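Local coordinates for protein myosin-4 (Saccharomyces cerevisiae, PDB 4LL6) that works as an actin-based motor in bud-directed mRNA localization, its globular tail domain being described here, and is recruited to ASH1 and other mRNAs through SHE3, at residues L19-G24 with S67-T72; T48-L53 with I60-F65; K27-T32 with G89-S94. The protein carries 1 engineered substitution. One frame throughout, in Å; residues are numbered along the deposited sequence.

Overall arrangement
The three contacts lie near the start of the globular tail domain, on one side of its centre. Contact 1 pairs helix 14-26 with helix 59-78. Contact 2 pairs helix 41-55 with that same helix 59-78, about two turns earlier in the chain. Their centres are 12 Å apart, and V21 CG2 meets F65 CE1 at 3.7 Å, so the two join in one hydrophobic layer. Contact 3 takes up the chain just after helix 14-26 and lays it on helix 85-96. Its centre is 14 Å from that of contact 1, where T22 O probably accepts a hydrogen bond from K27 N. Contacts 2 and 3 do not touch; their nearest atoms are about 11 Å apart.

Contact 1. Residues L19-G24 with S67-T72; sequences LEVTEG and SKVLLT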
loop_
_atom_site.group_PDB
_atom_site.type_symbol
_atom_site.label_atom_id
_atom_site.label_comp_id
_atom_site.label_asym_id
_atom_site.label_seq_id
_atom_site.Cartn_x
_atom_site.Cartn_y
_atom_site.Cartn_z
ATOM N N LEU A 19 12.262 1.883 27.794
ATOM C CA LEU A 19 12.157 0.434 27.933
ATOM C C LEU A 19 10.754 -0.016 28.371
ATOM O O LEU A 19 10.271 -1.082 27.982
ATOM C CB LEU A 19 13.198 -0.060 28.929
ATOM C CG LEU A 19 14.517 -0.505 28.292
ATOM C CD1 LEU A 19 15.025 0.555 27.320
ATOM C CD2 LEU A 19 15.537 -0.779 29.387
ATOM N N GLU A 20 10.100 0.795 29.189
ATOM C CA GLU A 20 8.757 0.457 29.628
ATOM C C GLU A 20 7.839 0.387 28.406
ATOM O O GLU A 20 7.058 -0.552 28.247
ATOM C CB GLU A 20 8.232 1.510 30.611
ATOM C CG GLU A 20 8.419 1.154 32.082
ATOM C CD GLU A 20 7.367 1.812 32.964
ATOM O OE1 GLU A 20 6.171 1.696 32.621
ATOM O OE2 GLU A 20 7.726 2.437 33.990
ATOM N N VAL A 21 7.964 1.387 27.539
ATOM C CA VAL A 21 7.155 1.484 26.337
ATOM C C VAL A 21 7.454 0.422 25.283
ATOM O O VAL A 21 6.533 -0.248 24.809
ATOM C CB VAL A 21 7.296 2.901 25.687
ATOM C CG1 VAL A 21 6.570 2.960 24.348
ATOM C CG2 VAL A 21 6.744 3.959 26.621
ATOM N N THR A 22 8.715 0.243 24.906
ATOM C CA THR A 22 8.980 -0.735 23.860
ATOM C C THR A 22 8.929 -2.189 24.320
ATOM O O THR A 22 8.418 -3.061 23.605
ATOM C CB THR A 22 10.330 -0.485 23.173
ATOM O OG1 THR A 22 11.399 -0.886 24.041
ATOM C CG2 THR A 22 10.470 0.993 22.828
ATOM N N GLU A 23 9.438 -2.456 25.515
ATOM C CA GLU A 23 9.461 -3.817 26.015
ATOM C C GLU A 23 8.266 -4.195 26.864
ATOM O O GLU A 23 7.713 -5.279 26.709
ATOM C CB GLU A 23 10.734 -4.048 26.808
ATOM C CG GLU A 23 11.976 -3.704 26.033
ATOM C CD GLU A 23 11.987 -4.355 24.668
ATOM O OE1 GLU A 23 11.696 -5.569 24.605
ATOM O OE2 GLU A 23 12.289 -3.660 23.667
ATOM N N GLY A 24 7.850 -3.296 27.743
ATOM C CA GLY A 24 6.740 -3.604 28.626
ATOM C C GLY A 24 5.346 -3.352 28.101
ATOM O O GLY A 24 4.372 -3.827 28.700
ATOM N N SER A 67 12.936 7.599 18.134
ATOM C CA SER A 67 13.779 6.728 17.324
ATOM C C SER A 67 13.628 5.267 17.752
ATOM O O SER A 67 13.363 4.400 16.928
ATOM C CB SER A 67 15.248 7.157 17.431
ATOM O OG SER A 67 16.109 6.156 16.892
ATOM N N LYS A 68 13.790 4.996 19.040
ATOM C CA LYS A 68 13.661 3.633 19.537
ATOM C C LYS A 68 12.237 3.094 19.316
ATOM O O LYS A 68 12.042 1.936 18.960
ATOM C CB LYS A 68 14.012 3.590 21.023
ATOM C CG LYS A 68 14.059 2.194 21.610
ATOM C CD LYS A 68 15.238 1.405 21.069
ATOM C CE LYS A 68 16.563 2.049 21.465
ATOM N NZ LYS A 68 16.710 2.140 22.949
ATOM N N VAL A 69 11.239 3.936 19.520
ATOM C CA VAL A 69 9.860 3.504 19.330
ATOM C C VAL A 69 9.606 3.070 17.890
ATOM O O VAL A 69 8.969 2.048 17.642
ATOM C CB VAL A 69 8.868 4.648 19.716
ATOM C CG1 VAL A 69 7.481 4.379 19.149
ATOM C CG2 VAL A 69 8.793 4.783 21.231
ATOM N N LEU A 70 10.119 3.836 16.936
ATOM C CA LEU A 70 9.900 3.531 15.523
ATOM C C LEU A 70 10.622 2.264 15.068
ATOM O O LEU A 70 10.170 1.555 14.162
ATOM C CB LEU A 70 10.322 4.730 14.659
ATOM C CG LEU A 70 9.615 6.058 14.963
ATOM C CD1 LEU A 70 10.272 7.217 14.204
ATOM C CD2 LEU A 70 8.158 5.939 14.588
ATOM N N LEU A 71 11.753 1.982 15.689
ATOM C CA LEU A 71 12.494 0.789 15.343
ATOM C C LEU A 71 11.716 -0.415 15.857
ATOM O O LEU A 71 11.591 -1.437 15.162
ATOM C CB LEU A 71 13.895 0.836 15.964
ATOM C CG LEU A 71 14.843 1.786 15.235
ATOM C CD1 LEU A 71 16.175 1.830 15.963
ATOM C CD2 LEU A 71 14.999 1.334 13.780
ATOM N N THR A 72 11.176 -0.278 17.066
ATOM C CA THR A 72 10.397 -1.349 17.677
ATOM C C THR A 72 9.167 -1.678 16.842
ATOM O O THR A 72 8.940 -2.838 16.494
ATOM C CB THR A 72 9.929 -0.973 19.096
ATOM O OG1 THR A 72 11.052 -0.569 19.885
ATOM C CG2 THR A 72 9.258 -2.164 19.755
#
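T22 and T72 meet across two nearly parallel helices, and their side chains cross at about a right angle. The oxygen of T72 lies against carbon atoms of T22. T72 OG1 is 3.4 Å from T22 CB and also 3.4 Å from T22 CG2. The T72 methyl, CG2, lies 4.0 Å from T22 CB. T22 OG1 and T72 OG1 are 4.2 Å apart and do not bond to each other; each has its partner in its own helix. T22 places OG1 between its backbone N and carbonyl carbon (chi1 74°). From there OG1 donates to E23 OE2 at 2.9 Å, reaching the carboxylate on its anti side and somewhat out of plane. E23 also forms a salt bridge with K27 through OE1. T72 OG1 turns back and donates to K68 O at 2.8 Å, from above the carbonyl plane. T72 N binds the same oxygen from the opposite face, so two donors hold it. With an alanine at T72, K68 O would probably be left without its hydroxyl donor, and a gap would open beside T22 CB. The chain of K68 is bent, and its CG packs on T22 CG2. Next to this pair, V21 CG1 meets V69 CG2 at 4.2 Å. Helix 41-55 completes this layer: V45 touches V21 and I46 touches V69, so helices 14-26 and 59-78 share a third helix as neighbour.

Contact 2. Residues T48-L53 with I60-F65; sequences TVVSSL and IQSSKF
The helical segments 48-53 and 60-65 run antiparallel, with 163° between their directions. Their axes approach to 9.4 Å, and the CA atoms of V50 and S62 are the nearest across the pair. F65 reaches over from the second helix with CG anti to its backbone N (chi1 176°), which carries the ring to the valines of the first. V49 CG1 sits over one face of that ring, 3.7 Å from its centroid, in a CH-pi contact. V50 CG2 comes at the ring edge instead, 3.9 Å from F65 CD2. Two neighbouring valines thus hold one ring from different directions. V50 also uses its other methyl: CG1 packs 3.6 Å from S62 OG. That hydroxyl is buried, and it is hydrogen-bonded to the hydroxyl of Y125 on helix 120-155. Nearer the turn, L53 splits its two methyls. CD1 lies on the backbone at S62, 3.6 Å from S62 CA, while CD2 meets Q61 CB at 3.9 Å. Only the base of Q61 takes part here; the rest of its chain turns off from the first helix. Helix 14-26 packs against the pair, with T18 and V21 touching F65 and Y17 touching L53. Helices 41-55 and 59-78 follow each other after a short turn, so the arrangement is an antiparallel helical hairpin within the helix-rich globular tail domain.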
loop_
_atom_site.group_PDB
_atom_site.type_symbol
_atom_site.label_atom_id
_atom_site.label_comp_id
_atom_site.label_asym_id
_atom_site.label_seq_id
_atom_site.Cartn_x
_atom_site.Cartn_y
_atom_site.Cartn_z
ATOM N N THR A 48 1.736 10.826 24.519
ATOM C CA THR A 48 1.701 11.342 25.880
ATOM C C THR A 48 3.119 11.659 26.334
ATOM O O THR A 48 3.390 12.732 26.863
ATOM C CB THR A 48 1.054 10.326 26.865
ATOM O OG1 THR A 48 -0.374 10.391 26.749
ATOM C CG2 THR A 48 1.448 10.640 28.305
ATOM N N VAL A 49 4.023 10.713 26.129
ATOM C CA VAL A 49 5.409 10.905 26.508
ATOM C C VAL A 49 6.038 12.065 25.731
ATOM O O VAL A 49 6.602 12.990 26.317
ATOM C CB VAL A 49 6.229 9.627 26.244
ATOM C CG1 VAL A 49 7.697 9.892 26.479
ATOM C CG2 VAL A 49 5.742 8.517 27.142
ATOM N N VAL A 50 5.932 12.028 24.410
ATOM C CA VAL A 50 6.521 13.087 23.611
ATOM C C VAL A 50 5.977 14.462 23.952
ATOM O O VAL A 50 6.731 15.414 24.098
ATOM C CB VAL A 50 6.307 12.850 22.123
ATOM C CG1 VAL A 50 6.775 14.067 21.352
ATOM C CG2 VAL A 50 7.078 11.617 21.681
ATOM N N SER A 51 4.664 14.565 24.076
ATOM C CA SER A 51 4.051 15.852 24.380
ATOM C C SER A 51 4.642 16.434 25.653
ATOM O O SER A 51 4.904 17.635 25.742
ATOM C CB SER A 51 2.536 15.704 24.536
ATOM O OG SER A 51 1.946 16.965 24.759
ATOM N N SER A 52 4.853 15.573 26.639
ATOM C CA SER A 52 5.406 16.006 27.913
ATOM C C SER A 52 6.868 16.415 27.735
ATOM O O SER A 52 7.279 17.477 28.184
ATOM C CB SER A 52 5.294 14.878 28.942
ATOM O OG SER A 52 5.603 15.348 30.237
ATOM N N LEU A 53 7.646 15.563 27.075
ATOM C CA LEU A 53 9.046 15.859 26.831
ATOM C C LEU A 53 9.207 17.201 26.103
ATOM O O LEU A 53 9.985 18.045 26.526
ATOM C CB LEU A 53 9.691 14.735 26.015
ATOM C CG LEU A 53 10.064 13.427 26.734
ATOM C CD1 LEU A 53 10.488 12.382 25.703
ATOM C CD2 LEU A 53 11.187 13.673 27.740
ATOM N N ILE A 60 16.368 16.272 22.645
ATOM C CA ILE A 60 17.222 15.150 22.293
ATOM C C ILE A 60 16.549 13.901 22.867
ATOM O O ILE A 60 16.539 12.844 22.237
ATOM C CB ILE A 60 18.635 15.329 22.857
ATOM C CG1 ILE A 60 19.296 16.527 22.164
ATOM C CG2 ILE A 60 19.466 14.064 22.625
ATOM C CD1 ILE A 60 20.737 16.782 22.589
ATOM N N GLN A 61 15.949 14.052 24.047
ATOM C CA GLN A 61 15.239 12.970 24.709
ATOM C C GLN A 61 14.066 12.481 23.877
ATOM O O GLN A 61 13.885 11.277 23.683
ATOM C CB GLN A 61 14.728 13.419 26.076
ATOM C CG GLN A 61 15.748 13.260 27.174
ATOM C CD GLN A 61 16.606 14.491 27.384
ATOM O OE1 GLN A 61 17.557 14.459 28.162
ATOM N NE2 GLN A 61 16.269 15.582 26.706
ATOM N N SER A 62 13.250 13.418 23.411
ATOM C CA SER A 62 12.117 13.076 22.577
ATOM C C SER A 62 12.645 12.329 21.331
ATOM O O SER A 62 12.101 11.295 20.928
ATOM C CB SER A 62 11.370 14.354 22.176
ATOM O OG SER A 62 10.357 14.082 21.225
ATOM N N SER A 63 13.721 12.854 20.742
ATOM C CA SER A 63 14.337 12.271 19.542
ATOM C C SER A 63 14.764 10.825 19.762
ATOM O O SER A 63 14.515 9.955 18.924
ATOM C CB SER A 63 15.558 13.106 19.122
ATOM O OG SER A 63 16.302 12.471 18.097
ATOM N N LYS A 64 15.419 10.597 20.895
ATOM C CA LYS A 64 15.890 9.277 21.294
ATOM C C LYS A 64 14.702 8.337 21.468
ATOM O O LYS A 64 14.695 7.237 20.932
ATOM C CB LYS A 64 16.643 9.371 22.625
ATOM C CG LYS A 64 17.915 10.196 22.601
ATOM C CD LYS A 64 18.985 9.559 21.717
ATOM C CE LYS A 64 20.343 10.222 21.939
ATOM N NZ LYS A 64 20.800 10.113 23.363
ATOM N N PHE A 65 13.709 8.784 22.233
ATOM C CA PHE A 65 12.495 8.011 22.499
ATOM C C PHE A 65 11.730 7.663 21.220
ATOM O O PHE A 65 11.291 6.531 21.035
ATOM C CB PHE A 65 11.573 8.787 23.441
ATOM C CG PHE A 65 10.248 8.108 23.708
ATOM C CD1 PHE A 65 10.174 6.984 24.525
ATOM C CD2 PHE A 65 9.067 8.623 23.179
ATOM C CE1 PHE A 65 8.945 6.384 24.820
ATOM C CE2 PHE A 65 7.831 8.026 23.468
ATOM C CZ PHE A 65 7.772 6.904 24.293
#

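Contact 3. Residues K27-T32 with G89-S94; sequences KKVNVT and GIFWLS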
loop_
_atom_site.group_PDB
_atom_site.type_symbol
_atom_site.label_atom_id
_atom_site.label_comp_id
_atom_site.label_asym_id
_atom_site.label_seq_id
_atom_site.Cartn_x
_atom_site.Cartn_y
_atom_site.Cartn_z
ATOM N N LYS A 27 5.980 -4.304 22.498
ATOM C CA LYS A 27 6.289 -5.692 22.144
ATOM C C LYS A 27 5.338 -6.703 22.773
ATOM O O LYS A 27 5.392 -7.887 22.453
ATOM C CB LYS A 27 7.712 -6.054 22.568
ATOM C CG LYS A 27 8.800 -5.721 21.576
ATOM C CD LYS A 27 10.169 -6.026 22.172
ATOM C CE LYS A 27 11.260 -6.008 21.121
ATOM N NZ LYS A 27 12.583 -6.426 21.677
ATOM N N LYS A 28 4.478 -6.261 23.677
ATOM C CA LYS A 28 3.555 -7.191 24.299
ATOM C C LYS A 28 2.157 -7.127 23.713
ATOM O O LYS A 28 1.494 -8.159 23.615
ATOM C CB LYS A 28 3.487 -6.964 25.811
ATOM C CG LYS A 28 4.788 -7.264 26.545
ATOM C CD LYS A 28 4.584 -7.316 28.046
ATOM C CE LYS A 28 5.927 -7.329 28.760
ATOM N NZ LYS A 28 6.850 -8.354 28.185
ATOM N N VAL A 29 1.709 -5.931 23.325
ATOM C CA VAL A 29 0.374 -5.758 22.747
ATOM C C VAL A 29 0.021 -6.924 21.836
ATOM O O VAL A 29 0.790 -7.280 20.950
ATOM C CB VAL A 29 0.257 -4.446 21.909
ATOM C CG1 VAL A 29 -1.035 -4.456 21.102
ATOM C CG2 VAL A 29 0.256 -3.234 22.822
ATOM N N ASN A 30 -1.138 -7.529 22.063
ATOM C CA ASN A 30 -1.560 -8.637 21.229
ATOM C C ASN A 30 -2.711 -8.150 20.373
ATOM O O ASN A 30 -3.782 -7.824 20.884
ATOM C CB ASN A 30 -1.997 -9.818 22.079
ATOM C CG ASN A 30 -1.275 -11.085 21.698
ATOM O OD1 ASN A 30 -0.057 -11.195 21.879
ATOM N ND2 ASN A 30 -2.013 -12.049 21.147
ATOM N N VAL A 31 -2.490 -8.101 19.067
ATOM C CA VAL A 31 -3.521 -7.608 18.182
ATOM C C VAL A 31 -4.808 -8.413 18.233
ATOM O O VAL A 31 -5.881 -7.859 18.013
ATOM C CB VAL A 31 -3.019 -7.528 16.737
ATOM C CG1 VAL A 31 -4.128 -7.001 15.845
ATOM C CG2 VAL A 31 -1.793 -6.595 16.665
ATOM N N THR A 32 -4.703 -9.706 18.536
ATOM C CA THR A 32 -5.880 -10.573 18.619
ATOM C C THR A 32 -6.801 -10.165 19.784
ATOM O O THR A 32 -8.014 -10.392 19.748
ATOM C CB THR A 32 -5.476 -12.073 18.798
ATOM O OG1 THR A 32 -4.867 -12.263 20.081
ATOM C CG2 THR A 32 -4.487 -12.499 17.715
ATOM N N GLY A 89 -0.772 -5.494 10.805
ATOM C CA GLY A 89 -0.296 -4.434 9.935
ATOM C C GLY A 89 -1.182 -3.194 9.983
ATOM O O GLY A 89 -0.678 -2.069 9.995
ATOM N N ILE A 90 -2.501 -3.404 10.008
ATOM C CA ILE A 90 -3.468 -2.311 10.056
ATOM C C ILE A 90 -3.421 -1.646 11.433
ATOM O O ILE A 90 -3.333 -0.419 11.540
ATOM C CB ILE A 90 -4.908 -2.825 9.774
ATOM C CG1 ILE A 90 -5.031 -3.268 8.316
ATOM C CG2 ILE A 90 -5.936 -1.743 10.086
ATOM C CD1 ILE A 90 -6.400 -3.834 7.971
ATOM N N PHE A 91 -3.459 -2.463 12.479
ATOM C CA PHE A 91 -3.423 -1.959 13.849
ATOM C C PHE A 91 -2.309 -0.941 14.034
ATOM O O PHE A 91 -2.564 0.216 14.369
ATOM C CB PHE A 91 -3.224 -3.118 14.832
ATOM C CG PHE A 91 -2.890 -2.684 16.245
ATOM C CD1 PHE A 91 -3.813 -1.981 17.017
ATOM C CD2 PHE A 91 -1.654 -2.991 16.802
ATOM C CE1 PHE A 91 -3.505 -1.592 18.330
ATOM C CE2 PHE A 91 -1.336 -2.606 18.111
ATOM C CZ PHE A 91 -2.262 -1.909 18.871
ATOM N N TRP A 92 -1.079 -1.394 13.806
ATOM C CA TRP A 92 0.125 -0.574 13.947
ATOM C C TRP A 92 0.226 0.656 13.043
ATOM O O TRP A 92 0.612 1.737 13.499
ATOM C CB TRP A 92 1.354 -1.452 13.738
ATOM C CG TRP A 92 1.590 -2.405 14.852
ATOM C CD1 TRP A 92 1.643 -3.764 14.768
ATOM C CD2 TRP A 92 1.854 -2.075 16.225
ATOM N NE1 TRP A 92 1.927 -4.303 15.999
ATOM C CE2 TRP A 92 2.059 -3.295 16.912
ATOM C CE3 TRP A 92 1.937 -0.869 16.939
ATOM C CZ2 TRP A 92 2.347 -3.347 18.279
ATOM C CZ3 TRP A 92 2.226 -0.922 18.309
ATOM C CH2 TRP A 92 2.426 -2.157 18.960
ATOM N N LEU A 93 -0.101 0.478 11.766
ATOM C CA LEU A 93 -0.053 1.563 10.792
ATOM C C LEU A 93 -1.104 2.608 11.130
ATOM O O LEU A 93 -0.908 3.794 10.860
ATOM C CB LEU A 93 -0.307 1.033 9.382
ATOM C CG LEU A 93 0.857 0.280 8.739
ATOM C CD1 LEU A 93 0.388 -0.414 7.478
ATOM C CD2 LEU A 93 1.981 1.251 8.438
ATOM N N SER A 94 -2.221 2.156 11.704
ATOM C CA SER A 94 -3.289 3.058 12.084
ATOM C C SER A 94 -2.701 3.947 13.141
ATOM O O SER A 94 -2.841 5.181 13.079
ATOM C CB SER A 94 -4.479 2.303 12.679
ATOM O OG SER A 94 -5.581 3.175 12.905
#
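V29 overlaps the outer end of the F91 ring, its CG1 methyl lying 3.5 Å from F91 CE2. This is loop-on-helix packing in the globular tail domain, which is built of helices and loops without strands. The chain leaving helix 14-26 runs over helix 85-96 before it reaches helix 41-55. V31 takes the inner part of the same ring, with CG2 placed 3.6 Å from F91 CD2. Its other methyl, CG1, approaches F91 CB. The side chains of V31 and F91 lie alongside each other, pointing opposite ways, whereas V29 and F91 cross at a slant. Because CG of F91 is anti to its backbone N (chi1 168°), the ring extends outward to both valines. V34, further along the loop, touches both V29 and F91. W92 backs the group: its CH2 is 4.3 Å from V29 CB, and I76 and V77 of helix 59-78 touch W92. The contact is apolar, with no hydrogen bond across it. The two aromatic rings, neighbours on one helix, also fit together. F91 CE2 stands 3.5 Å above the plane of the W92 ring, over its centre, while W92 NE1 lies in the plane of the F91 ring at its edge.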